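Local structure of Abbfa_003403 (Acinetobacter baumannii, 4ZXH) at residues 497-502 against 507-512; 538-543 against 663-668; 1145-1150 against 1155-1160. The protein probably builds a peptide product as a four-domain nonribosomal peptide synthetase, with condensation, adenylation, carrier (PCP) and thioesterase domains. All coordinates share one frame; numbering follows the deposited sequence.

In the fold
Following the chain from the N terminus, contact 1 comes first and closes a tight hairpin, pairing strand 498-501 with strand 507-508 at one border of a mixed sheet. Contact 2 then closes a much longer loop of 119 residues, joining the loop after strand 533-537, in a second and parallel sheet, to strand 662-665 in the sheet of contact 1. These two touch, Leu500 and Val507 resting on Ala542, and both lie in the adenylation region. Contact 3 closes another short loop in the thioesterase region, its centre about 104 Å from that of contact 1 and about 93 Å from that of contact 2. All three follow in series; none nests or crosses.

Contact 1. Residues 497-502 against 507-512; sequences NHALTS and VSYREL
Leu500 and Leu512 meet through different first torsions: in Leu500, CG stands anti to the carbonyl carbon (chi1 -59°), while in Leu512 it stands anti to the backbone N (chi1 167°). The two side chains cross at about a right angle, and Leu500 CD1 comes to 3.8 Å from Leu512 CD1. On the same face of the hairpin Leu500 CB lies 4.0 Å from Val507 CB. Across the hairpin the methyl of Ala499 lies over one face of the Tyr509 ring, offset toward the rim, a CH-pi contact with Ala499 CB 3.6 Å from the centroid.

The backbone explains why two consecutive residues can each reach the partner segment. Val507 O accepts from Ala499 N at 3.0 Å and from Leu500 N at 3.1 Å, both donors in the carbonyl plane, so the register slips by one residue in a classic beta bulge of an antiparallel hairpin. Val507 N returns a nearly straight bond to Leu500 O (176° at the hydrogen). At the other end Asn497 O takes the N-H of Tyr509, the first residue of helix 509-525.

Ser508 is the N-cap of that helix and forms a capping box with Glu511: Ser508 OG accepts from Glu511 N at 3.2 Å, and Ser508 N gives its hydrogen to Glu511 OE1 at 2.9 Å, on the anti side and tilted from the carboxylate plane. Farther out, Tyr509 OH is hydrogen-bonded to Gly686 O and its ring touches Gln490, Ile491 and Arg494 of helix 483-494, while Ala499 and Thr501 pair through their backbones with Val688 of the next strand.

Contact 2. Residues 538-543 against 663-668; sequences LDRTAL and LLAITT
From 538-543 Arg540 alone makes the contact, sending its guanidinium across to the backbone carbonyls of Ala665 and Thr667. Arg540 NH2 meets Ala665 O at 2.9 Å near the plane of the group, and Arg540 NH1 meets Thr667 O at 3.1 Å from an oblique direction; both bonds are weak, the second bent to 121° at the hydrogen. Between these acceptors the carbonyl carbon of Ile666 lies over one face of the guanidinium, toward its rim. The third nitrogen, NE, is satisfied by Cys691 O just past strand 687-690, so all three nitrogens serve main-chain oxygens. A bend at chi3 (65°) turns the guanidinium out of line with the otherwise extended start of the chain.

The threonine hydroxyls are engaged elsewhere: Thr667 OG1 with Glu677 OE2, and Thr668 OG1 with Asp562 OD2 and Ala670 N. Beyond Arg540, Thr541 OG1 accepts from Leu543 N at 3.2 Å, a capping bond where the loop turns into helix 543-553.

Arg540 itself is the centre of an inverse gamma turn, in which Thr541 N reaches back weakly to Asp539 O, and its side chain bridges the parallel sheet of 533-537 and the larger mixed sheet of the adenylation domain, a member of the adenylate-forming (ANL) family.

Contact 3. Residues 1145-1150 against 1155-1160; sequences EISRQL and QQVTGI
Ser1147 faces the strand from the helix, its CB 3.9 Å from Ile1160 CD1 and 4.0 Å from Val1157 CG2. Its OG lies against the Ile1160 CD1 methyl but does not bond across the contact: with OG anti to the carbonyl carbon (chi1 -54°), it turns back to Ala1143 O one helical turn earlier. One turn further on, Leu1150 CB lies beside Gln1155 CB at 3.9 Å and touches Val1157 CG2 more loosely. Where the chain comes back toward the helix, Gln1155 N makes a weak, bent bond to Leu1150 O at 2.8 Å.

The axes of helix segment 1145-1150 and strand segment 1157-1160 run nearly antiparallel (165°), 10.0 Å apart; they are the helix and second strand of a beta-alpha-beta unit whose first strand, 1131-1136, is the parallel neighbour. The unit belongs to an alpha/beta-hydrolase thioesterase, and the turn before the helix fits a nucleophile elbow.

Outside this interface Gln1155 is anchored by its amide, OE1 to Gly1129 N and NE2 to Gln1128 OE1. On the side of the helix turned from the strand, against helix 1111-1125, Arg1148 grips Glu1145 side-on in a salt bridge, Arg1148 NE to Glu1145 OE1 at 3.0 Å, while Gln1149 NE2 bonds both Glu1145 OE2 and Glu1112 O.

Contact 1. Residues 497-502 against 507-512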
ATOM      1  N   ASN A 497      43.215   1.716  40.284  1.00 55.15           N
ATOM      2  CA  ASN A 497      42.218   0.993  39.503  1.00 59.64           C
ATOM      3  C   ASN A 497      42.263   1.368  38.030  1.00 58.16           C
ATOM      4  O   ASN A 497      42.755   2.446  37.668  1.00 54.27           O
ATOM      5  CB  ASN A 497      40.816   1.260  40.045  1.00 67.20           C
ATOM      6  CG  ASN A 497      40.489   0.423  41.261  1.00 70.37           C
ATOM      7  OD1 ASN A 497      40.245   0.960  42.340  1.00 63.82           O
ATOM      8  ND2 ASN A 497      40.448  -0.897  41.085  1.00 75.86           N
ATOM      9  N   HIS A 498      41.733   0.478  37.192  1.00 55.35           N
ATOM     10  CA  HIS A 498      41.703   0.692  35.748  1.00 53.94           C
ATOM     11  C   HIS A 498      40.809   1.864  35.345  1.00 53.87           C
ATOM     12  O   HIS A 498      39.757   2.089  35.935  1.00 57.82           O
ATOM     13  CB  HIS A 498      41.227  -0.567  35.023  1.00 63.06           C
ATOM     14  CG  HIS A 498      42.021  -1.795  35.343  1.00 67.51           C
ATOM     15  ND1 HIS A 498      43.394  -1.786  35.457  1.00 69.73           N
ATOM     16  CD2 HIS A 498      41.633  -3.076  35.539  1.00 65.84           C
ATOM     17  CE1 HIS A 498      43.819  -3.006  35.729  1.00 70.27           C
ATOM     18  NE2 HIS A 498      42.771  -3.807  35.784  1.00 74.12           N
ATOM     19  N   ALA A 499      41.239   2.590  34.319  1.00 52.30           N
ATOM     20  CA  ALA A 499      40.484   3.705  33.775  1.00 40.16           C
ATOM     21  C   ALA A 499      40.331   3.564  32.255  1.00 41.98           C
ATOM     22  O   ALA A 499      39.242   3.748  31.715  1.00 46.84           O
ATOM     23  CB  ALA A 499      41.164   5.013  34.120  1.00 39.17           C
ATOM     24  N   LEU A 500      41.424   3.235  31.571  1.00 41.87           N
ATOM     25  CA  LEU A 500      41.417   3.125  30.113  1.00 45.14           C
ATOM     26  C   LEU A 500      42.049   1.823  29.604  1.00 57.22           C
ATOM     27  O   LEU A 500      43.130   1.439  30.050  1.00 61.97           O
ATOM     28  CB  LEU A 500      42.140   4.328  29.507  1.00 41.87           C
ATOM     29  CG  LEU A 500      41.535   5.687  29.871  1.00 51.58           C
ATOM     30  CD1 LEU A 500      42.493   6.822  29.550  1.00 56.42           C
ATOM     31  CD2 LEU A 500      40.217   5.900  29.150  1.00 48.80           C
ATOM     32  N   THR A 501      41.372   1.146  28.674  1.00 64.35           N
ATOM     33  CA  THR A 501      41.931  -0.051  28.040  1.00 72.67           C
ATOM     34  C   THR A 501      42.203   0.171  26.565  1.00 76.20           C
ATOM     35  O   THR A 501      41.281   0.358  25.778  1.00 78.32           O
ATOM     36  CB  THR A 501      41.014  -1.265  28.173  1.00 75.73           C
ATOM     37  OG1 THR A 501      40.877  -1.609  29.555  1.00 76.09           O
ATOM     38  CG2 THR A 501      41.623  -2.447  27.431  1.00 85.23           C
ATOM     39  N   SER A 502      43.475   0.129  26.198  1.00 79.06           N
ATOM     40  CA  SER A 502      43.884   0.413  24.833  1.00 76.38           C
ATOM     41  C   SER A 502      43.447  -0.699  23.885  1.00 61.52           C
ATOM     42  O   SER A 502      43.766  -1.867  24.098  1.00 61.12           O
ATOM     43  CB  SER A 502      45.404   0.610  24.773  1.00 86.14           C
ATOM     44  OG  SER A 502      45.789   1.398  23.655  1.00 85.71           O
ATOM     45  N   VAL A 507      45.695   1.662  31.344  1.00 60.58           N
ATOM     46  CA  VAL A 507      46.049   2.889  32.060  1.00 50.10           C
ATOM     47  C   VAL A 507      45.235   3.053  33.335  1.00 48.97           C
ATOM     48  O   VAL A 507      44.015   3.078  33.275  1.00 53.47           O
ATOM     49  CB  VAL A 507      45.803   4.147  31.201  1.00 46.28           C
ATOM     50  CG1 VAL A 507      46.113   5.400  31.997  1.00 38.31           C
ATOM     51  CG2 VAL A 507      46.615   4.103  29.929  1.00 47.76           C
ATOM     52  N   SER A 508      45.895   3.187  34.482  1.00 43.96           N
ATOM     53  CA  SER A 508      45.173   3.417  35.732  1.00 50.70           C
ATOM     54  C   SER A 508      44.678   4.867  35.853  1.00 56.23           C
ATOM     55  O   SER A 508      45.100   5.738  35.094  1.00 56.40           O
ATOM     56  CB  SER A 508      46.063   3.083  36.924  1.00 52.71           C
ATOM     57  OG  SER A 508      47.099   4.037  37.051  1.00 57.59           O
ATOM     58  N   TYR A 509      43.799   5.125  36.819  1.00 54.53           N
ATOM     59  CA  TYR A 509      43.329   6.484  37.070  1.00 53.23           C
ATOM     60  C   TYR A 509      44.452   7.452  37.485  1.00 54.28           C
ATOM     61  O   TYR A 509      44.485   8.601  37.044  1.00 46.29           O
ATOM     62  CB  TYR A 509      42.242   6.475  38.139  1.00 51.74           C
ATOM     63  CG  TYR A 509      40.845   6.370  37.579  1.00 48.51           C
ATOM     64  CD1 TYR A 509      40.154   7.509  37.192  1.00 40.52           C
ATOM     65  CD2 TYR A 509      40.211   5.132  37.448  1.00 46.46           C
ATOM     66  CE1 TYR A 509      38.883   7.431  36.681  1.00 39.66           C
ATOM     67  CE2 TYR A 509      38.932   5.037  36.936  1.00 42.75           C
ATOM     68  CZ  TYR A 509      38.269   6.195  36.549  1.00 59.76           C
ATOM     69  OH  TYR A 509      36.987   6.134  36.028  1.00 52.43           O
ATOM     70  N   ARG A 510      45.356   6.992  38.339  1.00 51.79           N
ATOM     71  CA  ARG A 510      46.508   7.794  38.719  1.00 55.94           C
ATOM     72  C   ARG A 510      47.299   8.157  37.462  1.00 56.44           C
ATOM     73  O   ARG A 510      47.692   9.310  37.260  1.00 62.08           O
ATOM     74  CB  ARG A 510      47.386   7.029  39.712  1.00 47.34           C
ATOM     75  CG  ARG A 510      48.521   7.827  40.311  1.00 47.95           C
ATOM     76  CD  ARG A 510      49.444   6.927  41.137  1.00 50.92           C
ATOM     77  NE  ARG A 510      48.728   6.101  42.107  1.00 53.28           N
ATOM     78  CZ  ARG A 510      48.299   6.537  43.291  1.00 59.99           C
ATOM     79  NH1 ARG A 510      48.498   7.801  43.646  1.00 58.48           N
ATOM     80  NH2 ARG A 510      47.663   5.719  44.119  1.00 62.59           N
ATOM     81  N   GLU A 511      47.510   7.157  36.612  1.00 50.11           N
ATOM     82  CA  GLU A 511      48.280   7.335  35.390  1.00 49.03           C
ATOM     83  C   GLU A 511      47.580   8.296  34.439  1.00 49.49           C
ATOM     84  O   GLU A 511      48.226   9.054  33.724  1.00 54.50           O
ATOM     85  CB  GLU A 511      48.513   5.981  34.706  1.00 42.13           C
ATOM     86  CG  GLU A 511      49.642   5.182  35.323  1.00 57.17           C
ATOM     87  CD  GLU A 511      49.778   3.773  34.760  1.00 68.53           C
ATOM     88  OE1 GLU A 511      48.786   3.238  34.202  1.00 67.09           O
ATOM     89  OE2 GLU A 511      50.890   3.206  34.878  1.00 72.50           O
ATOM     90  N   LEU A 512      46.252   8.244  34.424  1.00 45.07           N
ATOM     91  CA  LEU A 512      45.455   9.130  33.589  1.00 40.19           C
ATOM     92  C   LEU A 512      45.664  10.578  34.002  1.00 45.69           C
ATOM     93  O   LEU A 512      45.836  11.453  33.153  1.00 42.62           O
ATOM     94  CB  LEU A 512      43.972   8.770  33.688  1.00 43.17           C
ATOM     95  CG  LEU A 512      42.955   9.775  33.134  1.00 44.37           C
ATOM     96  CD1 LEU A 512      43.114   9.968  31.641  1.00 31.85           C
ATOM     97  CD2 LEU A 512      41.531   9.343  33.467  1.00 40.07           C
TER

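Contact 2. Residues 538-543 against 663-668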
ATOM      1  N   LEU A 538      44.436  11.991  16.029  1.00 39.20           N
ATOM      2  CA  LEU A 538      44.949  10.799  16.723  1.00 42.55           C
ATOM      3  C   LEU A 538      44.386   9.468  16.221  1.00 42.80           C
ATOM      4  O   LEU A 538      43.332   9.432  15.592  1.00 46.07           O
ATOM      5  CB  LEU A 538      44.658  10.903  18.222  1.00 40.98           C
ATOM      6  CG  LEU A 538      45.295  12.059  18.994  1.00 39.19           C
ATOM      7  CD1 LEU A 538      45.111  11.867  20.497  1.00 38.56           C
ATOM      8  CD2 LEU A 538      46.769  12.217  18.635  1.00 35.75           C
ATOM      9  N   ASP A 539      45.101   8.380  16.512  1.00 41.44           N
ATOM     10  CA  ASP A 539      44.571   7.019  16.372  1.00 37.63           C
ATOM     11  C   ASP A 539      43.850   6.631  17.650  1.00 42.61           C
ATOM     12  O   ASP A 539      44.088   7.223  18.702  1.00 49.01           O
ATOM     13  CB  ASP A 539      45.676   6.005  16.085  1.00 39.94           C
ATOM     14  CG  ASP A 539      45.993   5.880  14.607  1.00 51.12           C
ATOM     15  OD1 ASP A 539      45.078   6.101  13.785  1.00 53.59           O
ATOM     16  OD2 ASP A 539      47.159   5.562  14.266  1.00 59.01           O
ATOM     17  N   ARG A 540      42.979   5.632  17.575  1.00 39.80           N
ATOM     18  CA  ARG A 540      42.186   5.272  18.742  1.00 44.00           C
ATOM     19  C   ARG A 540      43.009   4.521  19.779  1.00 49.49           C
ATOM     20  O   ARG A 540      42.997   3.296  19.837  1.00 60.30           O
ATOM     21  CB  ARG A 540      40.964   4.452  18.323  1.00 42.35           C
ATOM     22  CG  ARG A 540      40.052   5.232  17.402  1.00 42.32           C
ATOM     23  CD  ARG A 540      38.773   4.507  17.129  1.00 37.29           C
ATOM     24  NE  ARG A 540      37.966   4.343  18.332  1.00 38.15           N
ATOM     25  CZ  ARG A 540      37.262   5.309  18.914  1.00 42.62           C
ATOM     26  NH1 ARG A 540      37.256   6.541  18.419  1.00 44.19           N
ATOM     27  NH2 ARG A 540      36.557   5.036  20.005  1.00 47.27           N
ATOM     28  N   THR A 541      43.727   5.273  20.600  1.00 46.76           N
ATOM     29  CA  THR A 541      44.530   4.687  21.666  1.00 50.69           C
ATOM     30  C   THR A 541      43.952   5.115  22.987  1.00 52.88           C
ATOM     31  O   THR A 541      42.904   5.753  23.023  1.00 51.51           O
ATOM     32  CB  THR A 541      45.993   5.130  21.605  1.00 48.93           C
ATOM     33  OG1 THR A 541      46.052   6.564  21.707  1.00 56.04           O
ATOM     34  CG2 THR A 541      46.616   4.689  20.307  1.00 44.71           C
ATOM     35  N   ALA A 542      44.653   4.786  24.067  1.00 56.33           N
ATOM     36  CA  ALA A 542      44.261   5.230  25.398  1.00 57.85           C
ATOM     37  C   ALA A 542      44.652   6.693  25.611  1.00 54.72           C
ATOM     38  O   ALA A 542      44.160   7.346  26.519  1.00 56.60           O
ATOM     39  CB  ALA A 542      44.889   4.345  26.459  1.00 63.78           C
ATOM     40  N   LEU A 543      45.532   7.208  24.762  1.00 55.06           N
ATOM     41  CA  LEU A 543      45.883   8.617  24.812  1.00 58.02           C
ATOM     42  C   LEU A 543      44.705   9.521  24.435  1.00 60.48           C
ATOM     43  O   LEU A 543      44.700  10.697  24.801  1.00 58.73           O
ATOM     44  CB  LEU A 543      47.072   8.911  23.884  1.00 63.20           C
ATOM     45  CG  LEU A 543      48.466   8.458  24.339  1.00 63.92           C
ATOM     46  CD1 LEU A 543      49.478   8.498  23.195  1.00 61.30           C
ATOM     47  CD2 LEU A 543      48.942   9.302  25.513  1.00 58.28           C
ATOM     48  N   LEU A 663      32.398   0.470  29.500  1.00 45.82           N
ATOM     49  CA  LEU A 663      31.812   0.982  28.273  1.00 44.73           C
ATOM     50  C   LEU A 663      32.740   0.786  27.090  1.00 41.56           C
ATOM     51  O   LEU A 663      33.923   1.128  27.161  1.00 45.35           O
ATOM     52  CB  LEU A 663      31.483   2.470  28.432  1.00 44.53           C
ATOM     53  CG  LEU A 663      30.556   3.130  27.409  1.00 38.88           C
ATOM     54  CD1 LEU A 663      29.851   4.251  28.099  1.00 38.07           C
ATOM     55  CD2 LEU A 663      31.314   3.659  26.186  1.00 31.10           C
ATOM     56  N   LEU A 664      32.203   0.247  25.997  1.00 39.96           N
ATOM     57  CA  LEU A 664      32.994   0.083  24.786  1.00 41.97           C
ATOM     58  C   LEU A 664      32.804   1.267  23.852  1.00 42.22           C
ATOM     59  O   LEU A 664      31.776   1.380  23.179  1.00 48.21           O
ATOM     60  CB  LEU A 664      32.635  -1.206  24.064  1.00 43.49           C
ATOM     61  CG  LEU A 664      33.545  -1.506  22.873  1.00 40.05           C
ATOM     62  CD1 LEU A 664      34.970  -1.742  23.349  1.00 38.63           C
ATOM     63  CD2 LEU A 664      33.034  -2.700  22.068  1.00 37.51           C
ATOM     64  N   ALA A 665      33.806   2.143  23.819  1.00 36.61           N
ATOM     65  CA  ALA A 665      33.790   3.307  22.951  1.00 33.86           C
ATOM     66  C   ALA A 665      34.246   2.979  21.515  1.00 40.73           C
ATOM     67  O   ALA A 665      35.408   2.639  21.277  1.00 35.42           O
ATOM     68  CB  ALA A 665      34.651   4.379  23.544  1.00 29.28           C
ATOM     69  N   ILE A 666      33.326   3.102  20.558  1.00 44.30           N
ATOM     70  CA  ILE A 666      33.599   2.715  19.171  1.00 44.49           C
ATOM     71  C   ILE A 666      33.461   3.866  18.194  1.00 39.41           C
ATOM     72  O   ILE A 666      33.869   3.758  17.049  1.00 42.88           O
ATOM     73  CB  ILE A 666      32.653   1.610  18.698  1.00 37.66           C
ATOM     74  CG1 ILE A 666      31.236   2.148  18.621  1.00 38.57           C
ATOM     75  CG2 ILE A 666      32.670   0.444  19.658  1.00 33.75           C
ATOM     76  CD1 ILE A 666      30.240   1.072  18.343  1.00 47.80           C
ATOM     77  N   THR A 667      32.859   4.958  18.641  1.00 37.03           N
ATOM     78  CA  THR A 667      32.531   6.055  17.747  1.00 33.56           C
ATOM     79  C   THR A 667      33.704   7.008  17.578  1.00 34.15           C
ATOM     80  O   THR A 667      34.318   7.424  18.572  1.00 37.33           O
ATOM     81  CB  THR A 667      31.323   6.832  18.278  1.00 30.10           C
ATOM     82  OG1 THR A 667      30.268   5.913  18.579  1.00 38.91           O
ATOM     83  CG2 THR A 667      30.834   7.851  17.271  1.00 23.07           C
ATOM     84  N   THR A 668      34.002   7.353  16.324  1.00 26.28           N
ATOM     85  CA  THR A 668      34.976   8.398  16.029  1.00 32.42           C
ATOM     86  C   THR A 668      34.770   9.659  16.877  1.00 35.56           C
ATOM     87  O   THR A 668      33.640  10.081  17.130  1.00 42.44           O
ATOM     88  CB  THR A 668      34.948   8.809  14.545  1.00 32.43           C
ATOM     89  OG1 THR A 668      35.744   9.990  14.379  1.00 43.23           O
ATOM     90  CG2 THR A 668      33.554   9.109  14.093  1.00 22.65           C
TER

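Contact 3. Residues 1145-1150 against 1155-1160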
ATOM      1  N   GLU A1145      -9.267 -34.936 -42.281  1.00 31.24           N
ATOM      2  CA  GLU A1145      -9.844 -36.180 -41.765  1.00 41.26           C
ATOM      3  C   GLU A1145     -11.203 -35.940 -41.091  1.00 39.89           C
ATOM      4  O   GLU A1145     -12.101 -36.781 -41.159  1.00 36.38           O
ATOM      5  CB  GLU A1145      -8.881 -36.873 -40.788  1.00 34.06           C
ATOM      6  CG  GLU A1145      -9.477 -38.085 -40.066  1.00 32.29           C
ATOM      7  CD  GLU A1145      -9.876 -39.223 -41.017  1.00 43.69           C
ATOM      8  OE1 GLU A1145      -9.357 -39.278 -42.161  1.00 41.46           O
ATOM      9  OE2 GLU A1145     -10.706 -40.068 -40.610  1.00 43.69           O
ATOM     10  N   ILE A1146     -11.360 -34.786 -40.453  1.00 35.87           N
ATOM     11  CA  ILE A1146     -12.652 -34.439 -39.883  1.00 37.56           C
ATOM     12  C   ILE A1146     -13.679 -34.270 -40.995  1.00 39.63           C
ATOM     13  O   ILE A1146     -14.808 -34.749 -40.864  1.00 43.39           O
ATOM     14  CB  ILE A1146     -12.575 -33.184 -39.031  1.00 31.63           C
ATOM     15  CG1 ILE A1146     -11.928 -33.534 -37.697  1.00 29.31           C
ATOM     16  CG2 ILE A1146     -13.944 -32.642 -38.764  1.00 32.64           C
ATOM     17  CD1 ILE A1146     -11.842 -32.378 -36.764  1.00 31.20           C
ATOM     18  N   SER A1147     -13.283 -33.635 -42.098  1.00 33.81           N
ATOM     19  CA  SER A1147     -14.169 -33.532 -43.258  1.00 42.06           C
ATOM     20  C   SER A1147     -14.564 -34.899 -43.775  1.00 51.21           C
ATOM     21  O   SER A1147     -15.731 -35.136 -44.060  1.00 62.36           O
ATOM     22  CB  SER A1147     -13.514 -32.756 -44.387  1.00 43.05           C
ATOM     23  OG  SER A1147     -13.063 -31.502 -43.936  1.00 44.50           O
ATOM     24  N   ARG A1148     -13.579 -35.788 -43.897  1.00 51.29           N
ATOM     25  CA  ARG A1148     -13.791 -37.129 -44.433  1.00 47.87           C
ATOM     26  C   ARG A1148     -14.846 -37.870 -43.626  1.00 50.75           C
ATOM     27  O   ARG A1148     -15.643 -38.630 -44.189  1.00 61.98           O
ATOM     28  CB  ARG A1148     -12.478 -37.934 -44.451  1.00 51.98           C
ATOM     29  CG  ARG A1148     -12.515 -39.168 -45.371  1.00 57.57           C
ATOM     30  CD  ARG A1148     -11.318 -40.114 -45.199  1.00 60.90           C
ATOM     31  NE  ARG A1148     -11.309 -40.751 -43.882  1.00 65.94           N
ATOM     32  CZ  ARG A1148     -12.107 -41.757 -43.523  1.00 71.75           C
ATOM     33  NH1 ARG A1148     -12.990 -42.251 -44.386  1.00 76.54           N
ATOM     34  NH2 ARG A1148     -12.026 -42.269 -42.295  1.00 64.93           N
ATOM     35  N   GLN A1149     -14.862 -37.638 -42.314  1.00 48.14           N
ATOM     36  CA  GLN A1149     -15.818 -38.310 -41.434  1.00 40.81           C
ATOM     37  C   GLN A1149     -17.201 -37.655 -41.453  1.00 48.67           C
ATOM     38  O   GLN A1149     -18.209 -38.356 -41.411  1.00 54.56           O
ATOM     39  CB  GLN A1149     -15.291 -38.358 -40.001  1.00 39.39           C
ATOM     40  CG  GLN A1149     -14.032 -39.187 -39.819  1.00 38.55           C
ATOM     41  CD  GLN A1149     -13.769 -39.540 -38.359  1.00 44.19           C
ATOM     42  OE1 GLN A1149     -14.649 -39.414 -37.510  1.00 52.24           O
ATOM     43  NE2 GLN A1149     -12.553 -39.988 -38.063  1.00 41.06           N
ATOM     44  N   LEU A1150     -17.249 -36.322 -41.515  1.00 52.93           N
ATOM     45  CA  LEU A1150     -18.521 -35.593 -41.553  1.00 42.09           C
ATOM     46  C   LEU A1150     -19.347 -35.989 -42.787  1.00 49.00           C
ATOM     47  O   LEU A1150     -20.570 -36.111 -42.695  1.00 56.28           O
ATOM     48  CB  LEU A1150     -18.290 -34.078 -41.523  1.00 40.05           C
ATOM     49  CG  LEU A1150     -17.719 -33.465 -40.230  1.00 41.75           C
ATOM     50  CD1 LEU A1150     -17.401 -31.968 -40.397  1.00 43.07           C
ATOM     51  CD2 LEU A1150     -18.614 -33.682 -39.022  1.00 39.01           C
ATOM     52  N   GLN A1155     -23.108 -35.008 -42.993  1.00 59.50           N
ATOM     53  CA  GLN A1155     -22.897 -33.572 -42.851  1.00 58.56           C
ATOM     54  C   GLN A1155     -22.157 -32.990 -44.052  1.00 54.79           C
ATOM     55  O   GLN A1155     -21.295 -33.648 -44.630  1.00 52.66           O
ATOM     56  CB  GLN A1155     -22.121 -33.271 -41.569  1.00 57.00           C
ATOM     57  CG  GLN A1155     -22.856 -33.681 -40.308  1.00 58.80           C
ATOM     58  CD  GLN A1155     -24.194 -32.984 -40.173  1.00 55.95           C
ATOM     59  OE1 GLN A1155     -24.418 -31.919 -40.763  1.00 51.46           O
ATOM     60  NE2 GLN A1155     -25.091 -33.576 -39.389  1.00 51.90           N
ATOM     61  N   GLN A1156     -22.485 -31.761 -44.437  1.00 52.65           N
ATOM     62  CA  GLN A1156     -21.750 -31.155 -45.536  1.00 54.00           C
ATOM     63  C   GLN A1156     -20.650 -30.222 -45.023  1.00 49.95           C
ATOM     64  O   GLN A1156     -20.704 -29.711 -43.904  1.00 43.65           O
ATOM     65  CB  GLN A1156     -22.687 -30.413 -46.505  1.00 58.08           C
ATOM     66  CG  GLN A1156     -22.860 -31.114 -47.883  1.00 85.96           C
ATOM     67  CD  GLN A1156     -21.529 -31.515 -48.581  1.00107.91           C
ATOM     68  OE1 GLN A1156     -20.449 -30.987 -48.282  1.00 99.06           O
ATOM     69  NE2 GLN A1156     -21.624 -32.459 -49.519  1.00106.28           N
ATOM     70  N   VAL A1157     -19.635 -30.039 -45.858  1.00 50.92           N
ATOM     71  CA  VAL A1157     -18.480 -29.231 -45.525  1.00 44.44           C
ATOM     72  C   VAL A1157     -18.438 -28.024 -46.457  1.00 47.97           C
ATOM     73  O   VAL A1157     -18.362 -28.179 -47.677  1.00 54.25           O
ATOM     74  CB  VAL A1157     -17.184 -30.038 -45.660  1.00 37.66           C
ATOM     75  CG1 VAL A1157     -16.004 -29.182 -45.303  1.00 34.93           C
ATOM     76  CG2 VAL A1157     -17.232 -31.272 -44.779  1.00 43.68           C
ATOM     77  N   THR A1158     -18.508 -26.822 -45.894  1.00 43.17           N
ATOM     78  CA  THR A1158     -18.517 -25.615 -46.717  1.00 46.04           C
ATOM     79  C   THR A1158     -17.168 -25.420 -47.394  1.00 47.20           C
ATOM     80  O   THR A1158     -17.096 -25.093 -48.581  1.00 50.77           O
ATOM     81  CB  THR A1158     -18.859 -24.363 -45.890  1.00 47.31           C
ATOM     82  OG1 THR A1158     -20.203 -24.472 -45.409  1.00 52.81           O
ATOM     83  CG2 THR A1158     -18.739 -23.108 -46.745  1.00 37.93           C
ATOM     84  N   GLY A1159     -16.103 -25.634 -46.629  1.00 41.09           N
ATOM     85  CA  GLY A1159     -14.759 -25.499 -47.146  1.00 38.13           C
ATOM     86  C   GLY A1159     -13.706 -25.772 -46.093  1.00 35.00           C
ATOM     87  O   GLY A1159     -13.994 -25.798 -44.897  1.00 31.71           O
ATOM     88  N   ILE A1160     -12.477 -25.984 -46.546  1.00 37.52           N
ATOM     89  CA  ILE A1160     -11.350 -26.204 -45.654  1.00 33.30           C
ATOM     90  C   ILE A1160     -10.278 -25.138 -45.869  1.00 34.67           C
ATOM     91  O   ILE A1160      -9.844 -24.909 -47.000  1.00 33.08           O
ATOM     92  CB  ILE A1160     -10.718 -27.568 -45.877  1.00 31.60           C
ATOM     93  CG1 ILE A1160     -11.750 -28.673 -45.713  1.00 38.47           C
ATOM     94  CG2 ILE A1160      -9.604 -27.787 -44.879  1.00 36.48           C
ATOM     95  CD1 ILE A1160     -11.170 -30.046 -45.956  1.00 43.55           C
TER